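Local coordinates for WYL1 (PDB 6OAW), which acts as a WYL-domain accessory protein with a modulatory role in the Type VI-D CRISPR-Cas system, at residues B[30-35]-B[171-176]; B[38-43]-B[56-61]; B[231-236]-B[325-330]; B[308-313]-B[351-356]. All coordinates share one frame; numbering follows the deposited sequence.

Contact 1: B[30-35]-B[171-176]; sequences PSAYSV and DYALLS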
loop_
_atom_site.group_PDB
_atom_site.type_symbol
_atom_site.label_atom_id
_atom_site.label_comp_id
_atom_site.label_asym_id
_atom_site.label_seq_id
_atom_site.Cartn_x
_atom_site.Cartn_y
_atom_site.Cartn_z
ATOM N N PRO B 30 16.862 1.648 -1.384
ATOM C CA PRO B 30 16.653 2.495 -0.217
ATOM C C PRO B 30 15.263 2.261 0.402
ATOM O O PRO B 30 15.149 2.259 1.625
ATOM C CB PRO B 30 16.829 3.914 -0.782
ATOM C CG PRO B 30 17.759 3.723 -1.998
ATOM C CD PRO B 30 17.374 2.376 -2.559
ATOM N N SER B 31 14.242 2.016 -0.421
ATOM C CA SER B 31 12.836 1.950 0.062
ATOM C C SER B 31 12.636 0.665 0.863
ATOM O O SER B 31 12.122 0.734 1.975
ATOM C CB SER B 31 11.833 2.168 -1.024
ATOM O OG SER B 31 11.868 1.152 -2.017
ATOM N N ALA B 32 13.131 -0.461 0.369
ATOM C CA ALA B 32 13.080 -1.758 1.096
ATOM C C ALA B 32 13.888 -1.694 2.401
ATOM O O ALA B 32 13.388 -2.181 3.446
ATOM C CB ALA B 32 13.552 -2.878 0.219
ATOM N N TYR B 33 15.081 -1.117 2.364
ATOM C CA TYR B 33 15.927 -0.980 3.572
ATOM C C TYR B 33 15.161 -0.214 4.652
ATOM O O TYR B 33 15.205 -0.606 5.806
ATOM C CB TYR B 33 17.235 -0.255 3.267
ATOM C CG TYR B 33 18.140 -0.068 4.458
ATOM C CD1 TYR B 33 18.822 -1.133 5.020
ATOM C CD2 TYR B 33 18.303 1.181 5.030
ATOM C CE1 TYR B 33 19.681 -0.957 6.090
ATOM C CE2 TYR B 33 19.164 1.379 6.096
ATOM C CZ TYR B 33 19.861 0.305 6.623
ATOM O OH TYR B 33 20.699 0.471 7.690
ATOM N N SER B 34 14.552 0.903 4.287
ATOM C CA SER B 34 13.907 1.816 5.250
ATOM C C SER B 34 12.632 1.143 5.807
ATOM O O SER B 34 12.350 1.325 6.992
ATOM C CB SER B 34 13.639 3.137 4.611
ATOM O OG SER B 34 12.565 2.979 3.740
ATOM N N VAL B 35 11.910 0.348 5.017
ATOM C CA VAL B 35 10.776 -0.475 5.547
ATOM C C VAL B 35 11.295 -1.479 6.590
ATOM O O VAL B 35 10.696 -1.585 7.676
ATOM C CB VAL B 35 9.971 -1.171 4.441
ATOM C CG1 VAL B 35 8.955 -2.153 5.029
ATOM C CG2 VAL B 35 9.253 -0.163 3.554
ATOM N N ASP B 171 10.543 -8.046 -1.787
ATOM C CA ASP B 171 9.114 -8.465 -1.756
ATOM C C ASP B 171 8.527 -8.232 -0.353
ATOM O O ASP B 171 7.411 -7.723 -0.256
ATOM C CB ASP B 171 8.912 -9.925 -2.135
ATOM C CG ASP B 171 8.875 -10.188 -3.616
ATOM O OD1 ASP B 171 9.034 -9.221 -4.387
ATOM O OD2 ASP B 171 8.743 -11.370 -3.965
ATOM N N TYR B 172 9.257 -8.602 0.695
ATOM C CA TYR B 172 8.852 -8.327 2.094
ATOM C C TYR B 172 8.405 -6.864 2.202
ATOM O O TYR B 172 7.259 -6.600 2.594
ATOM C CB TYR B 172 9.991 -8.626 3.067
ATOM C CG TYR B 172 9.662 -8.179 4.462
ATOM C CD1 TYR B 172 8.827 -8.923 5.278
ATOM C CD2 TYR B 172 10.128 -6.957 4.926
ATOM C CE1 TYR B 172 8.511 -8.496 6.555
ATOM C CE2 TYR B 172 9.832 -6.517 6.196
ATOM C CZ TYR B 172 9.018 -7.285 7.010
ATOM O OH TYR B 172 8.766 -6.800 8.261
ATOM N N ALA B 173 9.262 -5.949 1.749
ATOM C CA ALA B 173 9.092 -4.484 1.878
ATOM C C ALA B 173 7.848 -3.970 1.163
ATOM O O ALA B 173 7.464 -2.828 1.496
ATOM C CB ALA B 173 10.301 -3.768 1.351
ATOM N N LEU B 174 7.279 -4.719 0.209
ATOM C CA LEU B 174 6.107 -4.276 -0.603
ATOM C C LEU B 174 4.795 -4.723 0.058
ATOM O O LEU B 174 3.715 -4.241 -0.340
ATOM C CB LEU B 174 6.224 -4.823 -2.041
ATOM C CG LEU B 174 7.350 -4.202 -2.887
ATOM C CD1 LEU B 174 7.462 -4.871 -4.252
ATOM C CD2 LEU B 174 7.205 -2.693 -3.036
ATOM N N LEU B 175 4.857 -5.662 0.990
ATOM C CA LEU B 175 3.650 -6.203 1.658
ATOM C C LEU B 175 2.985 -5.099 2.480
ATOM O O LEU B 175 3.712 -4.178 2.955
ATOM C CB LEU B 175 4.049 -7.355 2.576
ATOM C CG LEU B 175 4.568 -8.597 1.874
ATOM C CD1 LEU B 175 5.084 -9.595 2.901
ATOM C CD2 LEU B 175 3.467 -9.213 1.014
ATOM N N SER B 176 1.688 -5.240 2.732
ATOM C CA SER B 176 0.948 -4.344 3.668
ATOM C C SER B 176 1.527 -4.472 5.088
ATOM O O SER B 176 2.164 -5.509 5.391
ATOM C CB SER B 176 -0.517 -4.675 3.635
ATOM O OG SER B 176 -0.755 -5.887 4.335
#
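Ala32 and Val35, on the first turns of helix 30-44, pack against Ala173 in the type I beta turn that runs from Tyr172 to Leu175 after helix 161-172. A strand (23-28) directly followed by helices 30-44 and 55-71 is consistent with a ribbon-helix-helix domain, and here its first helix rests on the helical layer beside it. The contact across the segments is apolar. The methyl of Ala173 lies closest to the backbone of the helix, with its CB 3.4 Å from Ala32 CA, while the two methyl carbons, Ala32 CB and Ala173 CB, are 3.6 Å apart. Only small residues meet there, which lets the two backbones come as near as 4.9 Å between Ala32 CA and Ala173 CA. Val35 completes the apolar set: with CG1 anti to the backbone N (chi1 172°), both methyls touch Ala173 O, CG2 at 3.8 Å. Beyond these three residues, Val35 also touches Arg180 of helix 177-184, and Pro30 and Ser31 pack on Glu232 of the second subunit. Leu175 N donates to Tyr172 O, closing the turn, and in the helix Ser31 O accepts Val35 N and Ser34 OG from the same face of its plane, the latter at 2.9 Å.

Contact 2: B[38-43]-B[56-61]; sequences KDKSIF and SSFLTS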
loop_
_atom_site.group_PDB
_atom_site.type_symbol
_atom_site.label_atom_id
_atom_site.label_comp_id
_atom_site.label_asym_id
_atom_site.label_seq_id
_atom_site.Cartn_x
_atom_site.Cartn_y
_atom_site.Cartn_z
ATOM N N LYS B 38 12.438 0.372 9.908
ATOM C CA LYS B 38 11.198 0.767 10.632
ATOM C C LYS B 38 10.629 -0.485 11.312
ATOM O O LYS B 38 10.428 -0.442 12.556
ATOM C CB LYS B 38 10.160 1.434 9.717
ATOM C CG LYS B 38 10.567 2.776 9.114
ATOM N N ASP B 39 10.405 -1.576 10.569
ATOM C CA ASP B 39 9.705 -2.754 11.141
ATOM C C ASP B 39 10.551 -3.289 12.305
ATOM O O ASP B 39 9.972 -3.651 13.320
ATOM C CB ASP B 39 9.431 -3.866 10.135
ATOM C CG ASP B 39 8.477 -3.498 9.011
ATOM O OD1 ASP B 39 7.850 -2.438 9.109
ATOM O OD2 ASP B 39 8.401 -4.287 8.020
ATOM N N LYS B 40 11.872 -3.321 12.162
ATOM C CA LYS B 40 12.793 -3.863 13.191
ATOM C C LYS B 40 12.675 -3.033 14.477
ATOM O O LYS B 40 12.626 -3.634 15.546
ATOM C CB LYS B 40 14.225 -3.823 12.670
ATOM C CG LYS B 40 15.273 -4.534 13.507
ATOM C CD LYS B 40 16.642 -4.406 12.888
ATOM C CE LYS B 40 17.770 -4.771 13.827
ATOM N NZ LYS B 40 17.791 -3.943 15.051
ATOM N N SER B 41 12.672 -1.704 14.404
ATOM C CA SER B 41 12.635 -0.895 15.657
ATOM C C SER B 41 11.224 -0.976 16.252
ATOM O O SER B 41 11.133 -0.955 17.462
ATOM C CB SER B 41 13.144 0.519 15.522
ATOM O OG SER B 41 12.515 1.189 14.454
ATOM N N ILE B 42 10.177 -1.153 15.446
ATOM C CA ILE B 42 8.814 -1.401 15.990
ATOM C C ILE B 42 8.777 -2.803 16.606
ATOM O O ILE B 42 8.275 -2.918 17.726
ATOM C CB ILE B 42 7.713 -1.183 14.938
ATOM C CG1 ILE B 42 7.615 0.295 14.557
ATOM C CG2 ILE B 42 6.370 -1.759 15.415
ATOM C CD1 ILE B 42 6.862 0.518 13.250
ATOM N N PHE B 43 9.321 -3.826 15.965
ATOM C CA PHE B 43 9.325 -5.180 16.570
ATOM C C PHE B 43 10.034 -5.121 17.927
ATOM O O PHE B 43 9.488 -5.661 18.890
ATOM C CB PHE B 43 9.988 -6.232 15.683
ATOM C CG PHE B 43 10.295 -7.506 16.430
ATOM C CD1 PHE B 43 9.270 -8.307 16.925
ATOM C CD2 PHE B 43 11.606 -7.884 16.686
ATOM C CE1 PHE B 43 9.553 -9.465 17.634
ATOM C CE2 PHE B 43 11.886 -9.047 17.387
ATOM C CZ PHE B 43 10.859 -9.832 17.865
ATOM N N SER B 56 20.646 -9.313 11.284
ATOM C CA SER B 56 20.782 -10.693 10.765
ATOM C C SER B 56 19.625 -11.547 11.304
ATOM O O SER B 56 18.975 -12.264 10.521
ATOM C CB SER B 56 22.138 -11.287 11.106
ATOM O OG SER B 56 23.176 -10.680 10.338
ATOM N N SER B 57 19.381 -11.476 12.604
ATOM C CA SER B 57 18.317 -12.246 13.291
ATOM C C SER B 57 16.960 -11.827 12.710
ATOM O O SER B 57 16.142 -12.704 12.409
ATOM C CB SER B 57 18.405 -12.040 14.795
ATOM O OG SER B 57 17.138 -12.216 15.416
ATOM N N PHE B 58 16.741 -10.527 12.528
ATOM C CA PHE B 58 15.457 -9.998 12.029
ATOM C C PHE B 58 15.261 -10.500 10.581
ATOM O O PHE B 58 14.176 -10.998 10.258
ATOM C CB PHE B 58 15.408 -8.482 12.208
ATOM C CG PHE B 58 14.051 -7.902 11.930
ATOM C CD1 PHE B 58 13.028 -8.049 12.842
ATOM C CD2 PHE B 58 13.778 -7.258 10.737
ATOM C CE1 PHE B 58 11.753 -7.566 12.579
ATOM C CE2 PHE B 58 12.510 -6.766 10.476
ATOM C CZ PHE B 58 11.503 -6.900 11.410
ATOM N N LEU B 59 16.290 -10.404 9.733
ATOM C CA LEU B 59 16.219 -10.848 8.320
ATOM C C LEU B 59 16.009 -12.363 8.301
ATOM O O LEU B 59 15.309 -12.861 7.405
ATOM C CB LEU B 59 17.498 -10.467 7.564
ATOM C CG LEU B 59 17.696 -8.977 7.301
ATOM C CD1 LEU B 59 19.075 -8.711 6.749
ATOM C CD2 LEU B 59 16.639 -8.442 6.359
ATOM N N THR B 60 16.602 -13.065 9.268
ATOM C CA THR B 60 16.500 -14.536 9.379
ATOM C C THR B 60 15.066 -14.936 9.750
ATOM O O THR B 60 14.567 -15.913 9.150
ATOM C CB THR B 60 17.591 -15.078 10.297
ATOM O OG1 THR B 60 18.813 -14.766 9.623
ATOM C CG2 THR B 60 17.458 -16.564 10.530
ATOM N N SER B 61 14.426 -14.243 10.691
ATOM C CA SER B 61 13.012 -14.472 11.080
ATOM C C SER B 61 12.122 -14.312 9.849
ATOM O O SER B 61 11.203 -15.123 9.669
ATOM C CB SER B 61 12.564 -13.519 12.151
ATOM O OG SER B 61 13.260 -13.766 13.345
#
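The Phe58 ring is pressed against the backbone of helix 38-43. Lys40 CA sits over one face, 3.9 Å from the ring centroid and 15° off the normal, a CH-pi contact. The base of the lysine chain follows the same ring, with Lys40 CG 3.9 Å from Phe58 CG, whereas the far end, Phe58 CZ, comes to 3.7 Å from Lys40 N and touches Asp39 CB. Phe43 CB approaches Phe58 CE1 obliquely, at 3.8 Å. Phe58 carries its ring out to the other helix because CG stands anti to the backbone N (chi1 -171°). Cutting Phe58 back to an alanine is likely to open a gap between the two helices and leave Lys40 CA without its aromatic face. Further out, polar ends fix the flanking residues: Lys40 NZ forms a salt bridge with Glu44 and a hydrogen bond to Val53 O, and Asp39 OD2 receives Tyr172 OH and pairs with Arg180. The axes of segments 38-43 and 56-61 stand nearly perpendicular, at 99° and 10.9 Å apart, consistent with the two helices of a ribbon-helix-helix unit. Ile184 of helix 177-184 touches both phenylalanines, while Ser56, Leu59 and Thr60 line helix 55-71 against strand 131-136.

Contact 3: B[231-236]-B[325-330]; sequences DEYKMY and ILYQRP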
loop_
_atom_site.group_PDB
_atom_site.type_symbol
_atom_site.label_atom_id
_atom_site.label_comp_id
_atom_site.label_asym_id
_atom_site.label_seq_id
_atom_site.Cartn_x
_atom_site.Cartn_y
_atom_site.Cartn_z
ATOM N N ASP B 231 -7.550 -5.486 10.773
ATOM C CA ASP B 231 -8.480 -4.353 10.528
ATOM C C ASP B 231 -8.637 -4.142 9.019
ATOM O O ASP B 231 -7.767 -4.558 8.260
ATOM C CB ASP B 231 -8.023 -3.054 11.194
ATOM C CG ASP B 231 -6.622 -2.624 10.804
ATOM O OD1 ASP B 231 -6.449 -2.074 9.658
ATOM O OD2 ASP B 231 -5.705 -2.854 11.630
ATOM N N GLU B 232 -9.650 -3.390 8.632
ATOM C CA GLU B 232 -10.001 -3.170 7.212
ATOM C C GLU B 232 -8.920 -2.322 6.528
ATOM O O GLU B 232 -8.980 -2.263 5.322
ATOM C CB GLU B 232 -11.333 -2.430 7.082
ATOM C CG GLU B 232 -12.526 -3.184 7.605
ATOM C CD GLU B 232 -13.834 -2.465 7.313
ATOM O OE1 GLU B 232 -13.917 -1.222 7.584
ATOM O OE2 GLU B 232 -14.729 -3.129 6.736
ATOM N N TYR B 233 -8.036 -1.628 7.262
ATOM C CA TYR B 233 -7.013 -0.737 6.656
ATOM C C TYR B 233 -5.666 -1.458 6.577
ATOM O O TYR B 233 -4.688 -0.841 6.237
ATOM C CB TYR B 233 -7.010 0.616 7.369
ATOM C CG TYR B 233 -8.282 1.362 7.063
ATOM C CD1 TYR B 233 -9.424 1.142 7.818
ATOM C CD2 TYR B 233 -8.375 2.220 5.974
ATOM C CE1 TYR B 233 -10.623 1.778 7.533
ATOM C CE2 TYR B 233 -9.573 2.850 5.657
ATOM C CZ TYR B 233 -10.705 2.584 6.410
ATOM O OH TYR B 233 -11.871 3.222 6.129
ATOM N N LYS B 234 -5.635 -2.748 6.877
ATOM C CA LYS B 234 -4.440 -3.600 6.693
ATOM C C LYS B 234 -3.299 -3.084 7.563
ATOM O O LYS B 234 -2.162 -3.221 7.108
ATOM C CB LYS B 234 -4.036 -3.636 5.209
ATOM C CG LYS B 234 -5.057 -4.289 4.302
ATOM C CD LYS B 234 -4.664 -4.215 2.838
ATOM C CE LYS B 234 -5.626 -4.977 1.944
ATOM N NZ LYS B 234 -5.039 -5.261 0.604
HETATM N N MSE B 235 -3.593 -2.566 8.763
HETATM C CA MSE B 235 -2.564 -2.013 9.707
HETATM C C MSE B 235 -2.135 -3.092 10.708
HETATM O O MSE B 235 -0.938 -3.396 10.741
HETATM C CB MSE B 235 -3.065 -0.747 10.412
HETATM C CG MSE B 235 -3.389 0.420 9.485
HETATM SE SE MSE B 235 -1.833 1.205 8.550
HETATM C CE MSE B 235 -1.829 0.644 6.656
ATOM N N TYR B 236 -3.048 -3.672 11.488
ATOM C CA TYR B 236 -2.691 -4.592 12.597
ATOM C C TYR B 236 -3.465 -5.897 12.504
ATOM O O TYR B 236 -4.570 -5.900 11.947
ATOM C CB TYR B 236 -2.924 -3.894 13.944
ATOM C CG TYR B 236 -2.078 -2.657 14.102
ATOM C CD1 TYR B 236 -0.695 -2.753 14.203
ATOM C CD2 TYR B 236 -2.644 -1.387 14.032
ATOM C CE1 TYR B 236 0.109 -1.622 14.285
ATOM C CE2 TYR B 236 -1.855 -0.246 14.109
ATOM C CZ TYR B 236 -0.479 -0.362 14.259
ATOM O OH TYR B 236 0.301 0.758 14.338
ATOM N N ILE B 325 -15.222 10.798 4.634
ATOM C CA ILE B 325 -14.119 10.216 5.453
ATOM C C ILE B 325 -14.653 8.980 6.190
ATOM O O ILE B 325 -15.372 9.107 7.214
ATOM C CB ILE B 325 -13.525 11.302 6.382
ATOM C CG1 ILE B 325 -13.013 12.512 5.590
ATOM C CG2 ILE B 325 -12.439 10.741 7.296
ATOM C CD1 ILE B 325 -12.684 13.684 6.463
ATOM N N LEU B 326 -14.270 7.806 5.699
ATOM C CA LEU B 326 -14.752 6.479 6.126
ATOM C C LEU B 326 -13.844 5.928 7.219
ATOM O O LEU B 326 -14.323 5.098 8.011
ATOM C CB LEU B 326 -14.770 5.558 4.905
ATOM C CG LEU B 326 -15.757 5.978 3.825
ATOM C CD1 LEU B 326 -15.905 4.891 2.769
ATOM C CD2 LEU B 326 -17.134 6.287 4.388
ATOM N N TYR B 327 -12.582 6.337 7.258
ATOM C CA TYR B 327 -11.563 5.764 8.176
ATOM C C TYR B 327 -12.066 5.816 9.615
ATOM O O TYR B 327 -12.198 6.915 10.133
ATOM C CB TYR B 327 -10.227 6.508 8.089
ATOM C CG TYR B 327 -9.156 5.928 8.977
ATOM C CD1 TYR B 327 -8.706 4.638 8.771
ATOM C CD2 TYR B 327 -8.607 6.653 10.028
ATOM C CE1 TYR B 327 -7.704 4.095 9.564
ATOM C CE2 TYR B 327 -7.642 6.111 10.857
ATOM C CZ TYR B 327 -7.174 4.834 10.610
ATOM O OH TYR B 327 -6.210 4.311 11.412
ATOM N N GLN B 328 -12.288 4.661 10.247
ATOM C CA GLN B 328 -12.651 4.572 11.704
ATOM C C GLN B 328 -13.905 5.414 11.990
ATOM O O GLN B 328 -14.049 5.912 13.113
ATOM C CB GLN B 328 -11.437 4.950 12.569
ATOM C CG GLN B 328 -10.388 3.819 12.582
ATOM C CD GLN B 328 -9.187 4.061 13.472
ATOM O OE1 GLN B 328 -8.958 5.193 13.972
ATOM N NE2 GLN B 328 -8.455 2.961 13.669
ATOM N N ARG B 329 -14.781 5.580 11.004
ATOM C CA ARG B 329 -15.948 6.481 11.130
ATOM C C ARG B 329 -16.953 5.830 12.078
ATOM O O ARG B 329 -17.288 4.680 11.909
ATOM C CB ARG B 329 -16.633 6.708 9.784
ATOM C CG ARG B 329 -17.799 7.682 9.894
ATOM C CD ARG B 329 -18.391 7.989 8.544
ATOM N NE ARG B 329 -19.020 6.809 7.960
ATOM C CZ ARG B 329 -19.619 6.780 6.770
ATOM N NH1 ARG B 329 -19.665 7.862 6.009
ATOM N NH2 ARG B 329 -20.175 5.661 6.357
ATOM N N PRO B 330 -17.455 6.540 13.104
ATOM C CA PRO B 330 -18.377 5.934 14.067
ATOM C C PRO B 330 -19.824 5.829 13.542
ATOM O O PRO B 330 -20.117 6.365 12.477
ATOM C CB PRO B 330 -18.226 6.889 15.261
ATOM C CG PRO B 330 -17.977 8.233 14.627
ATOM C CD PRO B 330 -17.106 7.943 13.422
#
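Tyr233 lies in the hairpin turn joining strands 219-230 and 237-243 of the curled antiparallel sheet that is probably the WYL domain, and it meets Tyr327 of the loop after helix 316-324 in a T-shaped (edge-to-face) stack. The evidence is direct: the ring planes stand at 85°, the centroids are 4.8 Å apart, and the edge of Tyr327 is the one presented. Its CD1 hangs 3.4 Å above the plane of the Tyr233 ring, over its centre, and Tyr327 CE1 reaches Tyr233 CG at 3.7 Å. The phenol runs on toward the backbone of 325-330, so that Tyr233 OH ends 3.3 Å from Tyr327 CA and touches Leu326 CB as well.

Both partners sit in tight turns. Asp231 to Lys234 form a type I turn, braced by the Asp231 carboxylate: OD1 accepts Met235 N at 3.0 Å and, weakly, Tyr233 N, while OD2 accepts Tyr236 N at 2.8 Å, both stronger bonds on the syn side but about 25° out of the carboxylate plane. The bond to Tyr233 N, though weak, ties this carboxylate to the residue that bears the stacked ring. Leu326 to Arg329 form a type II turn, closed by Arg329 N donating to Leu326 O. The contact also lies at the dimer interface: Tyr327 stacks on Tyr327 of the second subunit, and Tyr233 packs on Pro30 of that subunit.

Tyr233 OH comes near Tyr327 N, but the angle is poor for a hydrogen bond, so the pairing rests on aromatic C-H groups facing a pi cloud, an interaction that involves no formal charge.

Contact 4: B[308-313]-B[351-356]; sequences DISKVY and IQVKYY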
loop_
_atom_site.group_PDB
_atom_site.type_symbol
_atom_site.label_atom_id
_atom_site.label_comp_id
_atom_site.label_asym_id
_atom_site.label_seq_id
_atom_site.Cartn_x
_atom_site.Cartn_y
_atom_site.Cartn_z
ATOM N N ASP B 308 -21.349 3.586 24.685
ATOM C CA ASP B 308 -21.839 4.792 25.405
ATOM C C ASP B 308 -22.226 5.879 24.392
ATOM O O ASP B 308 -21.771 5.787 23.240
ATOM C CB ASP B 308 -20.770 5.296 26.382
ATOM C CG ASP B 308 -20.977 4.832 27.821
ATOM O OD1 ASP B 308 -22.051 4.251 28.141
ATOM O OD2 ASP B 308 -20.077 5.089 28.633
ATOM N N ILE B 309 -23.030 6.855 24.798
ATOM C CA ILE B 309 -23.515 7.954 23.918
ATOM C C ILE B 309 -22.429 9.016 23.856
ATOM O O ILE B 309 -21.874 9.311 24.894
ATOM C CB ILE B 309 -24.826 8.578 24.436
ATOM C CG1 ILE B 309 -25.920 7.528 24.680
ATOM C CG2 ILE B 309 -25.272 9.694 23.486
ATOM C CD1 ILE B 309 -26.467 6.924 23.403
ATOM N N SER B 310 -22.084 9.471 22.655
ATOM C CA SER B 310 -21.301 10.697 22.406
ATOM C C SER B 310 -22.248 11.621 21.660
ATOM O O SER B 310 -22.848 11.156 20.687
ATOM C CB SER B 310 -20.013 10.500 21.614
ATOM O OG SER B 310 -19.087 9.689 22.296
ATOM N N LYS B 311 -22.377 12.865 22.120
ATOM C CA LYS B 311 -23.163 13.901 21.430
ATOM C C LYS B 311 -22.191 14.741 20.611
ATOM O O LYS B 311 -21.221 15.306 21.206
ATOM C CB LYS B 311 -23.965 14.694 22.456
ATOM C CG LYS B 311 -25.167 13.948 23.000
ATOM C CD LYS B 311 -25.922 14.735 24.042
ATOM C CE LYS B 311 -26.946 13.900 24.774
ATOM N NZ LYS B 311 -27.967 14.790 25.362
ATOM N N VAL B 312 -22.418 14.797 19.300
ATOM C CA VAL B 312 -21.568 15.579 18.357
ATOM C C VAL B 312 -22.453 16.486 17.512
ATOM O O VAL B 312 -23.321 15.969 16.836
ATOM C CB VAL B 312 -20.712 14.672 17.454
ATOM C CG1 VAL B 312 -19.720 15.497 16.665
ATOM C CG2 VAL B 312 -19.984 13.634 18.272
ATOM N N TYR B 313 -22.213 17.796 17.574
ATOM C CA TYR B 313 -22.860 18.789 16.686
ATOM C C TYR B 313 -22.118 18.758 15.355
ATOM O O TYR B 313 -20.886 18.995 15.366
ATOM C CB TYR B 313 -22.840 20.189 17.283
ATOM C CG TYR B 313 -23.550 21.210 16.440
ATOM C CD1 TYR B 313 -24.912 21.404 16.562
ATOM C CD2 TYR B 313 -22.864 21.979 15.515
ATOM C CE1 TYR B 313 -25.581 22.323 15.777
ATOM C CE2 TYR B 313 -23.516 22.918 14.734
ATOM C CZ TYR B 313 -24.881 23.079 14.855
ATOM O OH TYR B 313 -25.539 24.017 14.096
ATOM N N ILE B 351 -14.016 6.681 22.612
ATOM C CA ILE B 351 -12.604 6.876 22.164
ATOM C C ILE B 351 -12.554 6.962 20.625
ATOM O O ILE B 351 -11.776 7.836 20.118
ATOM C CB ILE B 351 -11.645 5.814 22.722
ATOM C CG1 ILE B 351 -10.211 6.173 22.328
ATOM C CG2 ILE B 351 -12.020 4.429 22.241
ATOM C CD1 ILE B 351 -9.165 5.370 23.042
ATOM N N GLN B 352 -13.379 6.167 19.917
ATOM C CA GLN B 352 -13.407 6.143 18.432
ATOM C C GLN B 352 -14.058 7.426 17.939
ATOM O O GLN B 352 -13.580 7.997 16.952
ATOM C CB GLN B 352 -14.152 4.925 17.915
ATOM C CG GLN B 352 -14.234 4.846 16.397
ATOM C CD GLN B 352 -15.038 3.628 15.991
ATOM O OE1 GLN B 352 -15.347 2.765 16.814
ATOM N NE2 GLN B 352 -15.426 3.581 14.730
ATOM N N VAL B 353 -15.113 7.889 18.610
ATOM C CA VAL B 353 -15.758 9.196 18.262
ATOM C C VAL B 353 -14.691 10.303 18.317
ATOM O O VAL B 353 -14.594 11.092 17.365
ATOM C CB VAL B 353 -16.958 9.500 19.187
ATOM C CG1 VAL B 353 -17.715 10.738 18.745
ATOM C CG2 VAL B 353 -17.907 8.323 19.223
ATOM N N LYS B 354 -13.948 10.358 19.412
ATOM C CA LYS B 354 -12.872 11.348 19.668
ATOM C C LYS B 354 -11.810 11.270 18.551
ATOM O O LYS B 354 -11.441 12.316 17.961
ATOM C CB LYS B 354 -12.237 10.969 21.006
ATOM C CG LYS B 354 -11.914 12.058 21.986
ATOM C CD LYS B 354 -10.590 11.835 22.669
ATOM C CE LYS B 354 -10.531 10.605 23.541
ATOM N NZ LYS B 354 -9.134 10.135 23.676
ATOM N N TYR B 355 -11.323 10.064 18.235
ATOM C CA TYR B 355 -10.300 9.869 17.171
ATOM C C TYR B 355 -10.889 10.266 15.812
ATOM O O TYR B 355 -10.127 10.645 14.928
ATOM C CB TYR B 355 -9.732 8.445 17.089
ATOM C CG TYR B 355 -8.901 7.984 18.258
ATOM C CD1 TYR B 355 -8.344 8.881 19.153
ATOM C CD2 TYR B 355 -8.625 6.642 18.437
ATOM C CE1 TYR B 355 -7.541 8.451 20.199
ATOM C CE2 TYR B 355 -7.844 6.193 19.484
ATOM C CZ TYR B 355 -7.299 7.103 20.366
ATOM O OH TYR B 355 -6.500 6.665 21.382
ATOM N N TYR B 356 -12.211 10.270 15.648
ATOM C CA TYR B 356 -12.804 10.665 14.348
ATOM C C TYR B 356 -12.996 12.180 14.248
ATOM O O TYR B 356 -12.678 12.771 13.195
ATOM C CB TYR B 356 -14.145 9.994 14.123
ATOM C CG TYR B 356 -14.674 10.211 12.739
ATOM C CD1 TYR B 356 -14.099 9.588 11.648
ATOM C CD2 TYR B 356 -15.708 11.101 12.503
ATOM C CE1 TYR B 356 -14.593 9.787 10.372
ATOM C CE2 TYR B 356 -16.185 11.336 11.225
ATOM C CZ TYR B 356 -15.640 10.661 10.156
ATOM O OH TYR B 356 -16.120 10.864 8.887
#
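Val353 of helix 350-357 packs on Ser310 and Val312 of strand 310-314, the central strand of a three-stranded antiparallel sheet; the contact is a small helix-on-sheet core in the C-terminal part of the chain. Strand alternation supplies the two partners: the CB atoms of Ser310 and Val312 face the helix, and that of Lys311 between them points away. Starting at its root, Val353 CB lies 3.8 Å from Ser310 OG. Beyond it both branches reach Ser310, and CG1 also reaches Val312. CG1, anti to the backbone N (chi1 -173°), lies 3.7 Å from Ser310 CB and the same distance from Val312 CG2. CG2 turns to the serine hydroxyl. Trimming the valine to an alanine would probably open a gap above Ser310 and leave Val312 CG2 without its apolar partner on this helix. All three touching residues are buried, and the strand is fixed from two sides by backbone hydrogen bonds, Ser310 and Val312 pairing with Phe346 and Asn344, and Lys311 and Tyr313 with strand 364-368. Pro350 and Phe357, from the two ends of the same helix, add to the cover over Ser310 and Val312 respectively. The shortest approach of the contact runs from Val353 CG2 to Ser310 OG, 3.6 Å.

Overall arrangement
Contacts 1 and 2 share helix 30-44, with centres about 12 Å apart, and contact 2 is nested within the chain loop closed by contact 1; together they belong to the N-terminal helical part. Contacts 3 and 4 follow later in the chain, their segments alternating, with centres about 16 Å apart. They join through the loop 325-330, where Ile325 O and Gln328 O receive Tyr356 OH and Gln352 NE2 of helix 350-357. In contact 3 the hairpin turn 231-236 of the curled sheet meets this loop, which leads into the three-stranded sheet. Ser176 packs on Lys234 between contacts 1 and 3, and both touch the second subunit, which probably places the junctions between the N-terminal, WYL and C-terminal parts beside the subunit interface.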